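Local coordinates for protein putative methylthioribose-1-phosphate isomerase (Pyrococcus horikoshii OT3, PDB 6A34) that probably catalyses the interconversion of 5-methylthioribose 1-phosphate and 5-methylthioribulose 1-phosphate, an aldose-ketose type isomerisation in the methionine salvage pathway, at residues 160-165 against 238-243; 182-187 against 213-218; 194-199 against 220-225. All blocks are in the same frame, centred on the assembly; numbering follows the deposited sequence.

In the fold
The three contacts belong to one Rossmann-like domain and illustrate how a parallel sheet and its flanking helices are assembled. Contacts 1 and 3 are neighbouring strand pairs, their centres about 9 Å apart, and strands 161-165 and 193-199 join them directly, giving the order 222-225, 193-199, 161-165, 241-244 across the sheet. Contact 2 ties together helices 180-189 and 206-217, which pack on that sheet; its centre lies about 14 Å from that of contact 1 and 10 Å from that of contact 3. Along the chain, contact 1 encloses the other two, whose segments alternate. The strand ends at Thr165 and Asp199 approach Cys167, a predicted transition-state stabiliser.

Contact 1. Residues 160-165 against 238-243; sequences EGNILT and FVDAII
Two central strands of a Rossmann-like parallel sheet, 161-165 and 241-244, meet here although 72 residues of chain separate the segments. At the entrance to the pairing, the carboxylate of Asp240 reaches back to the other strand: its OD2 accepts the backbone N-H of Asn162 at 2.8 Å in a nearly straight bond (170°), met from above the carboxylate plane. The return bond runs from Asp240 N to Asn162 O, so the two residues are clasped in both directions. Beside this clasp OD2 lies only 3.2 Å from Gly161 CA, and a side chain at Gly161 would collide with it. A water donates to Asp240 OD1 and weakly accepts from Asn162 ND2, bridging the amide and carboxylate, whose planes are 21° apart. The same ND2 has a hydrogen bond to a bound hexane-1,6-diol, probably left from crystallisation.

Further along, the parallel ladder takes over, with Leu164 N donating to Ala241 O and Ile243 N to Leu164 O, the latter approaching nearly along the C=O axis. Strand 161-165 is the first of the sheet's parallel strands in the chain; with 193-199 and 222-225 added on one side of it, the chain returns to lay 241-244 on the other. On the face turned to helix 180-189, the side chains of Ile163 and Ile243 cross obliquely and touch through their CG2 methyls, 3.7 Å apart, while Ile163 CD1 rests against the methyl of Ala241. On the face covered by helix 230-235, Leu164 CB touches Val239 CG1 at 3.8 Å. With OG1 anti to its backbone N (chi1 -165°), Thr165 donates to Ile243 O at 2.6 Å, in the carbonyl plane; its side chain lies about 7 Å from that of Cys167, the predicted transition-state stabiliser.

Contact 2. Residues 182-187 against 213-218; sequences SVVRVM and WEYSYD
Tyr215 CD1 lies over one face of the Arg185 guanidinium, ring and guanidinium planes 39° apart, and two acidic oxygens, Glu214 OE1 and Asp218 OD2, sit at the guanidinium edge; the Tyr215 ring in turn has Glu214 CD over one face, offset toward its rim. Together the three charged residues form a buried salt-bridge network of the Rossmann-like domain that links helix 180-189 to helix 206-217 and to Asp218, the residue just beyond its C-terminal end. The short helical segments run nearly parallel, at 20°, but their axes stay 11.8 Å apart, so long side chains must bridge the distance.

Arg185 does so with its chain extended from CG to NE. Side-on, it grips a single oxygen of Asp218 with two nitrogens: NE reaches OD2 at 2.9 Å through the anti lone pair, while NH2 reaches the same atom from above the carboxylate plane. The planes of carboxylate and guanidinium are 83° apart. End-on, NH1 and NH2 converge on Glu214 OE1, each at 2.9 Å; NH1 arrives nearly along the C-O axis and NH2 at the anti lone pair. All four bonds lie close to the guanidinium plane and fix its rotation, each somewhat bent, since two N-H groups converge on a single oxygen.

All three charged groups have further partners: Ser171 N donates to Glu214 OE1, Thr11 OG1 is bonded to Asp218 OD2, and Leu177 O accepts from Arg185 NH1. Such an environment would probably keep both carboxylates ionised.

Beside the charged groups the helices meet through apolar atoms. Tyr215 and Val184 both reach Leu196 of the sheet, and they cross each other at about a right angle, with Val184 CG2 3.7 Å from Tyr215 CE1.

Contact 3. Residues 194-199 against 220-225; sequences KLLWLD and LNVKLI
Trp197 and Lys223 lie side by side and point the same way from neighbouring parallel strands, the indole running along the aliphatic part of the lysine. Lys223 CB approaches Trp197 CE3 at 3.8 Å, and its CD continues beside CZ3 and CH2. Ile225 comes to the same six-membered ring at about a right angle, its CG2 3.7 Å from Trp197 CE3. Within its own strand, Leu195 places CD2 over one face of the indole near the rim. The ring is also tethered at the far side, where Trp197 NE1 donates to Phe238 O. An alanine in place of Trp197 removes both the indole and its N-H to Phe238 O, which would probably loosen the packing against Lys223 and Ile225 and the tie to Phe238. On this same face, Asp199 and Ile225 run alongside one another at the strand ends, with Ile225 CD1 against Asp199 OD1, a buried oxygen that has no polar partner; OD2, by contrast, is bonded to His166 ND1.

On the other face of the sheet, Leu198 meets Val222 obliquely, CD1 to CG1 at 3.6 Å.

The backbone holds these orientations in register. Leu196 N donates to Asn221 O nearly along the C=O axis, and Leu198 N to Lys223 O, while Lys223 and Ile225 return N-H groups to Leu196 O and Leu198 O. Before the ladder begins, Asn221 ND2 extends it with a short, straight bond to Lys194 O at 2.7 Å.

The two strands are the outer elements of a beta-alpha-beta unit whose connecting helix is 206-217. Tyr215 of that helix covers Leu196, Leu198 and Val222; strand 161-165 flanks 193-199 on its other side, and at the outer strand Leu224 makes backbone hydrogen bonds to the second subunit.

Contact 1. Residues 160-165 against 238-243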
loop_
_atom_site.group_PDB
_atom_site.type_symbol
_atom_site.label_atom_id
_atom_site.label_comp_id
_atom_site.label_asym_id
_atom_site.label_seq_id
_atom_site.Cartn_x
_atom_site.Cartn_y
_atom_site.Cartn_z
ATOM N N GLU A 160 -6.900 14.017 22.194
ATOM C CA GLU A 160 -5.475 13.989 22.366
ATOM C C GLU A 160 -4.998 12.562 22.153
ATOM O O GLU A 160 -5.670 11.609 22.576
ATOM C CB GLU A 160 -4.979 14.273 23.786
ATOM C CG GLU A 160 -5.717 15.369 24.519
ATOM C CD GLU A 160 -4.897 15.948 25.664
ATOM O OE1 GLU A 160 -5.274 17.050 26.147
ATOM O OE2 GLU A 160 -3.872 15.285 26.058
ATOM N N GLY A 161 -3.820 12.442 21.552
ATOM C CA GLY A 161 -3.136 11.191 21.471
ATOM C C GLY A 161 -2.625 10.974 20.085
ATOM O O GLY A 161 -2.080 11.866 19.491
ATOM N N ASN A 162 -2.916 9.793 19.570
ATOM C CA ASN A 162 -2.385 9.277 18.372
ATOM C C ASN A 162 -3.483 9.370 17.307
ATOM O O ASN A 162 -4.556 8.766 17.432
ATOM C CB ASN A 162 -1.882 7.851 18.618
ATOM C CG ASN A 162 -0.854 7.755 19.734
ATOM O OD1 ASN A 162 -0.174 8.734 20.075
ATOM N ND2 ASN A 162 -0.716 6.569 20.304
ATOM N N ILE A 163 -3.196 10.146 16.270
ATOM C CA ILE A 163 -4.057 10.359 15.129
ATOM C C ILE A 163 -3.442 9.679 13.905
ATOM O O ILE A 163 -2.234 9.662 13.771
ATOM C CB ILE A 163 -4.208 11.862 14.855
ATOM C CG1 ILE A 163 -4.602 12.633 16.116
ATOM C CG2 ILE A 163 -5.175 12.063 13.701
ATOM C CD1 ILE A 163 -5.870 12.125 16.776
ATOM N N LEU A 164 -4.290 9.192 12.997
ATOM C CA LEU A 164 -3.818 8.572 11.722
ATOM C C LEU A 164 -4.495 9.288 10.544
ATOM O O LEU A 164 -5.642 9.682 10.600
ATOM C CB LEU A 164 -4.020 7.053 11.854
ATOM C CG LEU A 164 -4.201 6.089 10.673
ATOM C CD1 LEU A 164 -4.310 6.696 9.296
ATOM C CD2 LEU A 164 -3.169 4.972 10.696
ATOM N N THR A 165 -3.724 9.524 9.498
ATOM C CA THR A 165 -4.258 10.143 8.297
ATOM C C THR A 165 -3.679 9.444 7.071
ATOM O O THR A 165 -2.919 8.454 7.175
ATOM C CB THR A 165 -4.031 11.661 8.295
ATOM O OG1 THR A 165 -4.852 12.305 7.314
ATOM C CG2 THR A 165 -2.593 12.035 8.064
ATOM N N PHE A 238 -2.999 1.455 18.795
ATOM C CA PHE A 238 -2.076 2.582 18.579
ATOM C C PHE A 238 -2.753 3.833 17.975
ATOM O O PHE A 238 -2.076 4.818 17.761
ATOM C CB PHE A 238 -0.890 2.142 17.724
ATOM C CG PHE A 238 -0.033 1.050 18.296
ATOM C CD1 PHE A 238 0.007 0.799 19.664
ATOM C CD2 PHE A 238 0.804 0.324 17.461
ATOM C CE1 PHE A 238 0.822 -0.201 20.174
ATOM C CE2 PHE A 238 1.631 -0.662 17.974
ATOM C CZ PHE A 238 1.637 -0.926 19.331
ATOM N N VAL A 239 -4.068 3.818 17.738
ATOM C CA VAL A 239 -4.766 4.930 17.082
ATOM C C VAL A 239 -6.023 5.327 17.884
ATOM O O VAL A 239 -6.949 4.518 18.041
ATOM C CB VAL A 239 -5.169 4.569 15.646
ATOM C CG1 VAL A 239 -5.877 5.744 14.956
ATOM C CG2 VAL A 239 -4.000 4.030 14.816
ATOM N N ASP A 240 -6.087 6.608 18.278
ATOM C CA ASP A 240 -7.193 7.172 19.029
ATOM C C ASP A 240 -8.264 7.758 18.099
ATOM O O ASP A 240 -9.418 7.762 18.445
ATOM C CB ASP A 240 -6.671 8.189 20.053
ATOM C CG ASP A 240 -5.627 7.625 21.018
ATOM O OD1 ASP A 240 -5.853 6.519 21.571
ATOM O OD2 ASP A 240 -4.563 8.285 21.200
ATOM N N ALA A 241 -7.877 8.274 16.927
ATOM C CA ALA A 241 -8.826 8.763 15.940
ATOM C C ALA A 241 -8.146 8.855 14.576
ATOM O O ALA A 241 -6.922 8.890 14.482
ATOM C CB ALA A 241 -9.374 10.101 16.360
ATOM N N ILE A 242 -8.970 8.875 13.527
ATOM C CA ILE A 242 -8.525 8.935 12.151
ATOM C C ILE A 242 -9.141 10.187 11.511
ATOM O O ILE A 242 -10.275 10.460 11.705
ATOM C CB ILE A 242 -8.941 7.655 11.408
ATOM C CG1 ILE A 242 -8.251 6.417 11.975
ATOM C CG2 ILE A 242 -8.702 7.815 9.932
ATOM C CD1 ILE A 242 -8.954 5.112 11.654
ATOM N N ILE A 243 -8.349 10.965 10.782
ATOM C CA ILE A 243 -8.851 12.123 10.115
ATOM C C ILE A 243 -8.343 12.071 8.684
ATOM O O ILE A 243 -7.167 11.788 8.447
ATOM C CB ILE A 243 -8.498 13.447 10.835
ATOM C CG1 ILE A 243 -9.151 14.635 10.125
ATOM C CG2 ILE A 243 -7.018 13.672 10.990
ATOM C CD1 ILE A 243 -9.128 15.921 10.901
HETATM O O HOH W 1 -3.583 4.953 20.909
#

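Contact 2. Residues 182-187 against 213-218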
loop_
_atom_site.group_PDB
_atom_site.type_symbol
_atom_site.label_atom_id
_atom_site.label_comp_id
_atom_site.label_asym_id
_atom_site.label_seq_id
_atom_site.Cartn_x
_atom_site.Cartn_y
_atom_site.Cartn_z
ATOM N N SER A 182 -4.158 21.686 9.014
ATOM C CA SER A 182 -4.498 22.727 9.964
ATOM C C SER A 182 -4.877 22.113 11.302
ATOM O O SER A 182 -4.475 22.594 12.348
ATOM C CB SER A 182 -5.591 23.610 9.466
ATOM O OG SER A 182 -5.633 24.774 10.265
ATOM N N VAL A 183 -5.629 21.021 11.247
ATOM C CA VAL A 183 -6.144 20.407 12.468
ATOM C C VAL A 183 -4.970 19.880 13.280
ATOM O O VAL A 183 -4.900 20.132 14.463
ATOM C CB VAL A 183 -7.168 19.296 12.168
ATOM C CG1 VAL A 183 -7.508 18.488 13.400
ATOM C CG2 VAL A 183 -8.433 19.887 11.574
ATOM N N VAL A 184 -4.085 19.118 12.628
ATOM C CA VAL A 184 -2.942 18.530 13.298
ATOM C C VAL A 184 -1.933 19.614 13.713
ATOM O O VAL A 184 -1.260 19.458 14.749
ATOM C CB VAL A 184 -2.298 17.407 12.472
ATOM C CG1 VAL A 184 -3.269 16.261 12.261
ATOM C CG2 VAL A 184 -1.755 17.900 11.147
ATOM N N ARG A 185 -1.846 20.720 12.970
ATOM C CA ARG A 185 -0.935 21.831 13.404
ATOM C C ARG A 185 -1.479 22.494 14.688
ATOM O O ARG A 185 -0.763 22.679 15.640
ATOM C CB ARG A 185 -0.699 22.807 12.250
ATOM C CG ARG A 185 0.312 22.273 11.247
ATOM C CD ARG A 185 0.370 23.129 9.994
ATOM N NE ARG A 185 1.567 22.805 9.217
ATOM C CZ ARG A 185 1.602 21.947 8.208
ATOM N NH1 ARG A 185 0.470 21.502 7.683
ATOM N NH2 ARG A 185 2.772 21.535 7.733
ATOM N N VAL A 186 -2.789 22.735 14.759
ATOM C CA VAL A 186 -3.356 23.299 15.957
ATOM C C VAL A 186 -3.167 22.329 17.131
ATOM O O VAL A 186 -2.776 22.739 18.226
ATOM C CB VAL A 186 -4.831 23.667 15.755
ATOM C CG1 VAL A 186 -5.475 24.041 17.063
ATOM C CG2 VAL A 186 -4.990 24.782 14.747
ATOM N N MET A 187 -3.439 21.039 16.901
ATOM C CA MET A 187 -3.299 20.041 17.924
ATOM C C MET A 187 -1.845 20.021 18.420
ATOM O O MET A 187 -1.605 19.861 19.619
ATOM C CB MET A 187 -3.701 18.647 17.411
ATOM C CG MET A 187 -5.188 18.503 17.202
ATOM S SD MET A 187 -5.696 16.840 16.707
ATOM C CE MET A 187 -5.308 15.913 18.196
ATOM N N TRP A 213 7.171 14.942 4.688
ATOM C CA TRP A 213 8.057 16.050 4.557
ATOM C C TRP A 213 7.532 17.281 5.316
ATOM O O TRP A 213 8.209 17.759 6.202
ATOM C CB TRP A 213 8.303 16.351 3.079
ATOM C CG TRP A 213 9.271 17.472 2.946
ATOM C CD1 TRP A 213 10.625 17.374 2.987
ATOM C CD2 TRP A 213 8.958 18.873 2.893
ATOM N NE1 TRP A 213 11.176 18.622 2.944
ATOM C CE2 TRP A 213 10.189 19.563 2.868
ATOM C CE3 TRP A 213 7.771 19.613 2.854
ATOM C CZ2 TRP A 213 10.271 20.957 2.813
ATOM C CZ3 TRP A 213 7.851 20.992 2.775
ATOM C CH2 TRP A 213 9.083 21.653 2.764
ATOM N N GLU A 214 6.331 17.770 4.993
ATOM C CA GLU A 214 5.847 19.031 5.597
ATOM C C GLU A 214 5.610 18.877 7.101
ATOM O O GLU A 214 5.842 19.828 7.824
ATOM C CB GLU A 214 4.605 19.610 4.919
ATOM C CG GLU A 214 3.399 18.685 4.796
ATOM C CD GLU A 214 2.133 19.478 4.498
ATOM O OE1 GLU A 214 1.745 20.265 5.381
ATOM O OE2 GLU A 214 1.595 19.401 3.350
ATOM N N TYR A 215 5.117 17.714 7.567
ATOM C CA TYR A 215 4.786 17.603 8.979
ATOM C C TYR A 215 6.085 17.464 9.765
ATOM O O TYR A 215 6.199 17.962 10.908
ATOM C CB TYR A 215 3.793 16.471 9.262
ATOM C CG TYR A 215 2.420 16.665 8.662
ATOM C CD1 TYR A 215 1.766 17.886 8.749
ATOM C CD2 TYR A 215 1.776 15.643 7.977
ATOM C CE1 TYR A 215 0.508 18.081 8.199
ATOM C CE2 TYR A 215 0.518 15.823 7.427
ATOM C CZ TYR A 215 -0.124 17.046 7.534
ATOM O OH TYR A 215 -1.356 17.258 6.972
ATOM N N SER A 216 7.053 16.781 9.156
ATOM C CA SER A 216 8.384 16.721 9.724
ATOM C C SER A 216 9.029 18.124 9.752
ATOM O O SER A 216 9.511 18.562 10.771
ATOM C CB SER A 216 9.246 15.722 9.021
ATOM O OG SER A 216 10.386 15.488 9.820
ATOM N N TYR A 217 9.001 18.840 8.633
ATOM C CA TYR A 217 9.514 20.188 8.563
ATOM C C TYR A 217 9.047 21.026 9.756
ATOM O O TYR A 217 9.840 21.782 10.319
ATOM C CB TYR A 217 9.090 20.870 7.263
ATOM C CG TYR A 217 9.835 22.148 6.961
ATOM C CD1 TYR A 217 9.358 23.360 7.419
ATOM C CD2 TYR A 217 10.992 22.153 6.201
ATOM C CE1 TYR A 217 10.002 24.549 7.139
ATOM C CE2 TYR A 217 11.653 23.337 5.908
ATOM C CZ TYR A 217 11.158 24.545 6.386
ATOM O OH TYR A 217 11.754 25.749 6.114
ATOM N N ASP A 218 7.787 20.862 10.169
ATOM C CA ASP A 218 7.233 21.649 11.232
ATOM C C ASP A 218 7.460 21.009 12.594
ATOM O O ASP A 218 6.959 21.530 13.593
ATOM C CB ASP A 218 5.751 21.933 10.983
ATOM C CG ASP A 218 5.518 23.124 10.069
ATOM O OD1 ASP A 218 6.431 23.985 10.006
ATOM O OD2 ASP A 218 4.415 23.200 9.433
#

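Contact 3. Residues 194-199 against 220-225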
loop_
_atom_site.group_PDB
_atom_site.type_symbol
_atom_site.label_atom_id
_atom_site.label_comp_id
_atom_site.label_asym_id
_atom_site.label_seq_id
_atom_site.Cartn_x
_atom_site.Cartn_y
_atom_site.Cartn_z
ATOM N N LYS A 194 0.321 13.619 20.084
ATOM C CA LYS A 194 1.459 12.858 20.567
ATOM C C LYS A 194 2.134 12.156 19.399
ATOM O O LYS A 194 3.326 11.884 19.451
ATOM C CB LYS A 194 1.059 11.804 21.606
ATOM C CG LYS A 194 0.355 12.369 22.826
ATOM C CD LYS A 194 1.120 13.508 23.539
ATOM C CE LYS A 194 0.218 14.394 24.374
ATOM N NZ LYS A 194 -0.829 13.591 25.055
ATOM N N LEU A 195 1.338 11.796 18.390
ATOM C CA LEU A 195 1.847 11.004 17.293
ATOM C C LEU A 195 0.854 11.100 16.142
ATOM O O LEU A 195 -0.346 10.974 16.366
ATOM C CB LEU A 195 2.040 9.551 17.743
ATOM C CG LEU A 195 2.422 8.570 16.630
ATOM C CD1 LEU A 195 3.810 8.845 16.094
ATOM C CD2 LEU A 195 2.337 7.118 17.105
ATOM N N LEU A 196 1.386 11.343 14.941
ATOM C CA LEU A 196 0.650 11.313 13.717
ATOM C C LEU A 196 1.130 10.132 12.870
ATOM O O LEU A 196 2.201 10.205 12.310
ATOM C CB LEU A 196 0.861 12.624 12.957
ATOM C CG LEU A 196 0.017 12.777 11.690
ATOM C CD1 LEU A 196 -1.458 12.597 11.983
ATOM C CD2 LEU A 196 0.257 14.131 11.038
ATOM N N TRP A 197 0.295 9.094 12.733
ATOM C CA TRP A 197 0.541 8.049 11.730
ATOM C C TRP A 197 0.215 8.595 10.342
ATOM O O TRP A 197 -0.879 9.187 10.137
ATOM C CB TRP A 197 -0.324 6.815 11.974
ATOM C CG TRP A 197 -0.091 6.152 13.282
ATOM C CD1 TRP A 197 -0.823 6.316 14.411
ATOM C CD2 TRP A 197 0.945 5.210 13.598
ATOM N NE1 TRP A 197 -0.323 5.519 15.401
ATOM C CE2 TRP A 197 0.753 4.826 14.931
ATOM C CE3 TRP A 197 1.998 4.639 12.872
ATOM C CZ2 TRP A 197 1.561 3.885 15.565
ATOM C CZ3 TRP A 197 2.815 3.721 13.500
ATOM C CH2 TRP A 197 2.603 3.352 14.833
ATOM N N LEU A 198 1.115 8.318 9.397
ATOM C CA LEU A 198 0.971 8.689 7.987
ATOM C C LEU A 198 1.017 7.441 7.108
ATOM O O LEU A 198 2.077 6.811 6.993
ATOM C CB LEU A 198 2.120 9.613 7.579
ATOM C CG LEU A 198 2.197 10.912 8.361
ATOM C CD1 LEU A 198 3.438 11.710 7.920
ATOM C CD2 LEU A 198 0.916 11.716 8.181
ATOM N N ASP A 199 -0.119 7.119 6.475
ATOM C CA ASP A 199 -0.178 6.104 5.427
ATOM C C ASP A 199 0.620 6.650 4.243
ATOM O O ASP A 199 0.394 7.791 3.835
ATOM C CB ASP A 199 -1.613 5.828 4.981
ATOM C CG ASP A 199 -2.524 5.163 6.006
ATOM O OD1 ASP A 199 -2.025 4.628 7.003
ATOM O OD2 ASP A 199 -3.751 5.177 5.778
ATOM N N LEU A 220 6.287 18.102 13.839
ATOM C CA LEU A 220 5.256 17.190 14.396
ATOM C C LEU A 220 5.895 15.812 14.633
ATOM O O LEU A 220 6.757 15.398 13.879
ATOM C CB LEU A 220 4.083 17.076 13.415
ATOM C CG LEU A 220 2.994 18.131 13.551
ATOM C CD1 LEU A 220 3.530 19.546 13.301
ATOM C CD2 LEU A 220 1.849 17.812 12.598
ATOM N N ASN A 221 5.454 15.077 15.665
ATOM C CA ASN A 221 5.918 13.697 15.819
ATOM C C ASN A 221 5.136 12.757 14.859
ATOM O O ASN A 221 3.970 12.543 14.992
ATOM C CB ASN A 221 5.858 13.286 17.284
ATOM C CG ASN A 221 6.301 11.858 17.484
ATOM O OD1 ASN A 221 7.273 11.453 16.857
ATOM N ND2 ASN A 221 5.585 11.095 18.311
ATOM N N VAL A 222 5.840 12.078 13.959
ATOM C CA VAL A 222 5.248 11.449 12.801
ATOM C C VAL A 222 5.853 10.047 12.654
ATOM O O VAL A 222 7.020 9.822 13.040
ATOM C CB VAL A 222 5.539 12.379 11.616
ATOM C CG1 VAL A 222 6.046 11.684 10.383
ATOM C CG2 VAL A 222 4.399 13.331 11.338
ATOM N N LYS A 223 5.055 9.104 12.139
ATOM C CA LYS A 223 5.519 7.772 11.822
ATOM C C LYS A 223 4.917 7.331 10.487
ATOM O O LYS A 223 3.678 7.311 10.338
ATOM C CB LYS A 223 5.150 6.782 12.925
ATOM C CG LYS A 223 6.194 6.634 14.016
ATOM C CD LYS A 223 6.103 5.345 14.795
ATOM C CE LYS A 223 6.492 5.527 16.249
ATOM N NZ LYS A 223 7.716 6.342 16.405
ATOM N N LEU A 224 5.790 6.969 9.535
ATOM C CA LEU A 224 5.355 6.647 8.166
ATOM C C LEU A 224 5.171 5.132 8.076
ATOM O O LEU A 224 6.011 4.418 8.582
ATOM C CB LEU A 224 6.425 7.143 7.194
ATOM C CG LEU A 224 6.202 6.800 5.731
ATOM C CD1 LEU A 224 4.954 7.497 5.200
ATOM C CD2 LEU A 224 7.422 7.217 4.914
ATOM N N ILE A 225 4.015 4.669 7.573
ATOM C CA ILE A 225 3.721 3.224 7.457
ATOM C C ILE A 225 3.204 2.877 6.057
ATOM O O ILE A 225 2.606 3.715 5.340
ATOM C CB ILE A 225 2.671 2.770 8.484
ATOM C CG1 ILE A 225 1.375 3.570 8.343
ATOM C CG2 ILE A 225 3.202 2.775 9.921
ATOM C CD1 ILE A 225 0.285 2.991 9.177
#